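Local coordinates for tetracycline Repressor, class A (Pseudomonas sp., PDB 5MRU), which represses the tetracycline resistance gene by binding its operator DNA through a helix-turn-helix, and loses affinity for it when tetracycline binds, at residues E62-S67 / A83-Q88. Sequence-based numbering, arbitrary orientation.
With TDC (5a,6-anhydrotetracycline), chain B.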
loop_
_atom_site.group_PDB
_atom_site.type_symbol
_atom_site.label_atom_id
_atom_site.label_comp_id
_atom_site.label_asym_id
_atom_site.label_seq_id
_atom_site.Cartn_x
_atom_site.Cartn_y
_atom_site.Cartn_z
ATOM N N GLU A 62 -7.475 2.010 -19.350
ATOM C CA GLU A 62 -8.441 0.952 -19.590
ATOM C C GLU A 62 -9.582 0.876 -18.581
ATOM O O GLU A 62 -10.689 0.553 -18.969
ATOM C CB GLU A 62 -7.719 -0.398 -19.574
ATOM C CG GLU A 62 -8.519 -1.591 -20.085
ATOM C CD GLU A 62 -7.690 -2.863 -20.021
ATOM O OE1 GLU A 62 -7.654 -3.484 -18.939
ATOM O OE2 GLU A 62 -7.035 -3.226 -21.032
ATOM N N ASN A 63 -9.327 1.109 -17.293
ATOM C CA ASN A 63 -10.377 0.838 -16.285
ATOM C C ASN A 63 -10.827 1.928 -15.286
ATOM O O ASN A 63 -11.889 1.781 -14.663
ATOM C CB ASN A 63 -9.997 -0.427 -15.517
ATOM C CG ASN A 63 -10.430 -1.687 -16.229
ATOM O OD1 ASN A 63 -11.630 -1.903 -16.478
ATOM N ND2 ASN A 63 -9.463 -2.537 -16.548
ATOM N N HIS A 64 -10.025 2.983 -15.129
ATOM C CA HIS A 64 -10.294 4.061 -14.174
ATOM C C HIS A 64 -11.376 4.948 -14.735
ATOM O O HIS A 64 -11.105 5.908 -15.446
ATOM C CB HIS A 64 -9.013 4.866 -13.888
ATOM C CG HIS A 64 -9.145 5.846 -12.766
ATOM N ND1 HIS A 64 -10.155 5.783 -11.827
ATOM C CD2 HIS A 64 -8.377 6.907 -12.423
ATOM C CE1 HIS A 64 -10.006 6.773 -10.964
ATOM N NE2 HIS A 64 -8.932 7.466 -11.301
ATOM N N SER A 65 -12.611 4.629 -14.387
ATOM C CA SER A 65 -13.758 5.082 -15.150
ATOM C C SER A 65 -14.512 6.306 -14.546
ATOM O O SER A 65 -15.205 7.028 -15.290
ATOM C CB SER A 65 -14.687 3.870 -15.403
ATOM O OG SER A 65 -15.266 3.420 -14.182
ATOM N N THR A 66 -14.410 6.538 -13.231
ATOM C CA THR A 66 -14.856 7.841 -12.653
ATOM C C THR A 66 -13.626 8.599 -12.078
ATOM O O THR A 66 -13.698 9.263 -11.043
ATOM C CB THR A 66 -16.154 7.737 -11.730
ATOM O OG1 THR A 66 -16.618 9.031 -11.240
ATOM C CG2 THR A 66 -15.918 6.803 -10.590
ATOM N N SER A 67 -12.512 8.480 -12.812
ATOM C CA SER A 67 -11.359 9.405 -12.774
ATOM C C SER A 67 -11.735 10.882 -12.953
ATOM O O SER A 67 -11.469 11.706 -12.092
ATOM C CB SER A 67 -10.371 9.019 -13.902
ATOM O OG SER A 67 -9.570 10.102 -14.368
ATOM N N ALA A 83 -12.430 6.560 -6.011
ATOM C CA ALA A 83 -11.660 5.584 -5.248
ATOM C C ALA A 83 -12.029 4.177 -5.647
ATOM O O ALA A 83 -11.174 3.301 -5.798
ATOM C CB ALA A 83 -11.948 5.766 -3.763
ATOM N N ARG A 84 -13.331 3.961 -5.778
ATOM C CA ARG A 84 -13.842 2.688 -6.263
ATOM C C ARG A 84 -13.275 2.366 -7.604
ATOM O O ARG A 84 -12.903 1.213 -7.874
ATOM C CB ARG A 84 -15.364 2.731 -6.348
ATOM C CG ARG A 84 -15.971 2.436 -5.013
ATOM C CD ARG A 84 -17.407 2.787 -5.043
ATOM N NE ARG A 84 -18.108 2.252 -3.892
ATOM C CZ ARG A 84 -19.271 2.733 -3.457
ATOM N NH1 ARG A 84 -19.858 3.756 -4.082
ATOM N NH2 ARG A 84 -19.853 2.196 -2.388
ATOM N N SER A 85 -13.218 3.382 -8.455
ATOM C CA SER A 85 -12.799 3.193 -9.837
ATOM C C SER A 85 -11.292 2.991 -9.976
ATOM O O SER A 85 -10.839 2.189 -10.780
ATOM C CB SER A 85 -13.212 4.399 -10.616
ATOM O OG SER A 85 -12.992 4.159 -11.959
ATOM N N PHE A 86 -10.519 3.759 -9.206
ATOM C CA PHE A 86 -9.080 3.583 -9.108
ATOM C C PHE A 86 -8.804 2.133 -8.717
ATOM O O PHE A 86 -8.191 1.388 -9.472
ATOM C CB PHE A 86 -8.518 4.564 -8.074
ATOM C CG PHE A 86 -7.005 4.500 -7.885
ATOM C CD1 PHE A 86 -6.150 4.413 -8.954
ATOM C CD2 PHE A 86 -6.457 4.603 -6.620
ATOM C CE1 PHE A 86 -4.784 4.391 -8.790
ATOM C CE2 PHE A 86 -5.080 4.575 -6.433
ATOM C CZ PHE A 86 -4.237 4.467 -7.532
ATOM N N ARG A 87 -9.357 1.732 -7.577
ATOM C CA ARG A 87 -9.179 0.399 -7.008
ATOM C C ARG A 87 -9.398 -0.702 -7.988
ATOM O O ARG A 87 -8.637 -1.627 -8.034
ATOM C CB ARG A 87 -10.160 0.181 -5.862
ATOM C CG ARG A 87 -10.173 -1.237 -5.367
ATOM C CD ARG A 87 -10.687 -1.318 -3.944
ATOM N NE ARG A 87 -10.739 -2.698 -3.400
ATOM C CZ ARG A 87 -11.783 -3.528 -3.488
ATOM N NH1 ARG A 87 -12.864 -3.158 -4.131
ATOM N NH2 ARG A 87 -11.742 -4.737 -2.939
ATOM N N GLN A 88 -10.468 -0.622 -8.746
ATOM C CA GLN A 88 -10.749 -1.654 -9.773
ATOM C C GLN A 88 -9.707 -1.668 -10.900
ATOM O O GLN A 88 -9.388 -2.738 -11.451
ATOM C CB GLN A 88 -12.167 -1.494 -10.345
ATOM C CG GLN A 88 -13.268 -1.802 -9.326
ATOM C CD GLN A 88 -13.159 -3.212 -8.736
ATOM O OE1 GLN A 88 -13.495 -3.437 -7.564
ATOM N NE2 GLN A 88 -12.659 -4.163 -9.538
HETATM O O12 TDC B . -2.096 7.852 -7.989
HETATM C C12 TDC B . -2.767 8.921 -7.967
HETATM C C1B TDC B . -2.120 10.204 -7.612
HETATM C C11 TDC B . -0.754 10.222 -7.370
HETATM O O11 TDC B . -0.003 9.058 -7.438
HETATM C C1A TDC B . -0.109 11.402 -7.044
HETATM C C10 TDC B . 1.257 11.407 -6.799
HETATM O O10 TDC B . 2.038 10.263 -6.854
HETATM C C9 TDC B . 1.926 12.670 -6.464
HETATM C C8 TDC B . 1.172 13.824 -6.407
HETATM C C7 TDC B . -0.189 13.771 -6.659
HETATM C C61 TDC B . -0.846 12.584 -6.973
HETATM C C6 TDC B . -2.238 12.558 -7.225
HETATM C C62 TDC B . -3.107 13.780 -7.169
HETATM C C51 TDC B . -2.877 11.367 -7.553
HETATM C C5 TDC B . -4.374 11.346 -7.803
HETATM C C1C TDC B . -4.216 8.959 -8.364
HETATM C C1 TDC B . -4.361 9.470 -9.802
HETATM O O1 TDC B . -3.356 9.679 -10.477
HETATM O O1C TDC B . -4.850 7.718 -8.178
HETATM C C41 TDC B . -4.975 9.957 -7.546
HETATM C C4 TDC B . -6.509 9.974 -7.846
HETATM N N4 TDC B . -7.451 9.207 -6.946
HETATM C C43 TDC B . -6.936 7.904 -6.441
HETATM C C42 TDC B . -7.712 10.096 -5.761
HETATM C C3 TDC B . -6.796 9.757 -9.339
HETATM O O3 TDC B . -7.971 9.840 -9.669
HETATM C C2 TDC B . -5.721 9.599 -10.290
HETATM C C21 TDC B . -6.003 9.527 -11.733
HETATM O O21 TDC B . -7.157 9.696 -12.155
HETATM N N21 TDC B . -5.010 9.403 -12.642
#
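Ser85 and His64 meet beside the ligand pocket, which His64, Ser67 and Phe86 help to line around 5a,6-anhydrotetracycline. Ser85 points from helix 75-91 at the turn just after helix 48-63. Its OG lies anti to the backbone N (chi1 -172°). OG takes the N-H of Thr66, and probably that of Ser65, though the 2.5 Å from Ser65 N to Ser85 OG is doubtfully short. The bond from Thr66 N is 3.0 Å long and fairly straight, at 162°. A weak bond joins OG to His64 ND1 at 3.3 Å, near the plane of the imidazole. One hydroxyl thus ties the turn to the helix and probably helps to hold the ring's rotation. The other ring nitrogen, NE2, faces the ligand. NE2 lies 3.0 Å from TDC O3, in a nearly linear hydrogen bond. Ser67 CB packs over one face of His64, offset toward the rim, and Ser67 OG bonds weakly to TDC O21. Phe86 turns its edge toward a face of His64, with ring planes at 52° and centroids 5.9 Å apart. TDC O1C sits over the centre of one Phe86 face, 3.3 Å above the plane. Thr66 CG2 closes against Ser85 CB at 3.6 Å. Asn82, one turn before Phe86, also bonds the ligand. The contact joins the C-terminal end of helix 48-63 to helix 75-91, while Ala83 and Arg87 pack against helices 127-153 and 183-199.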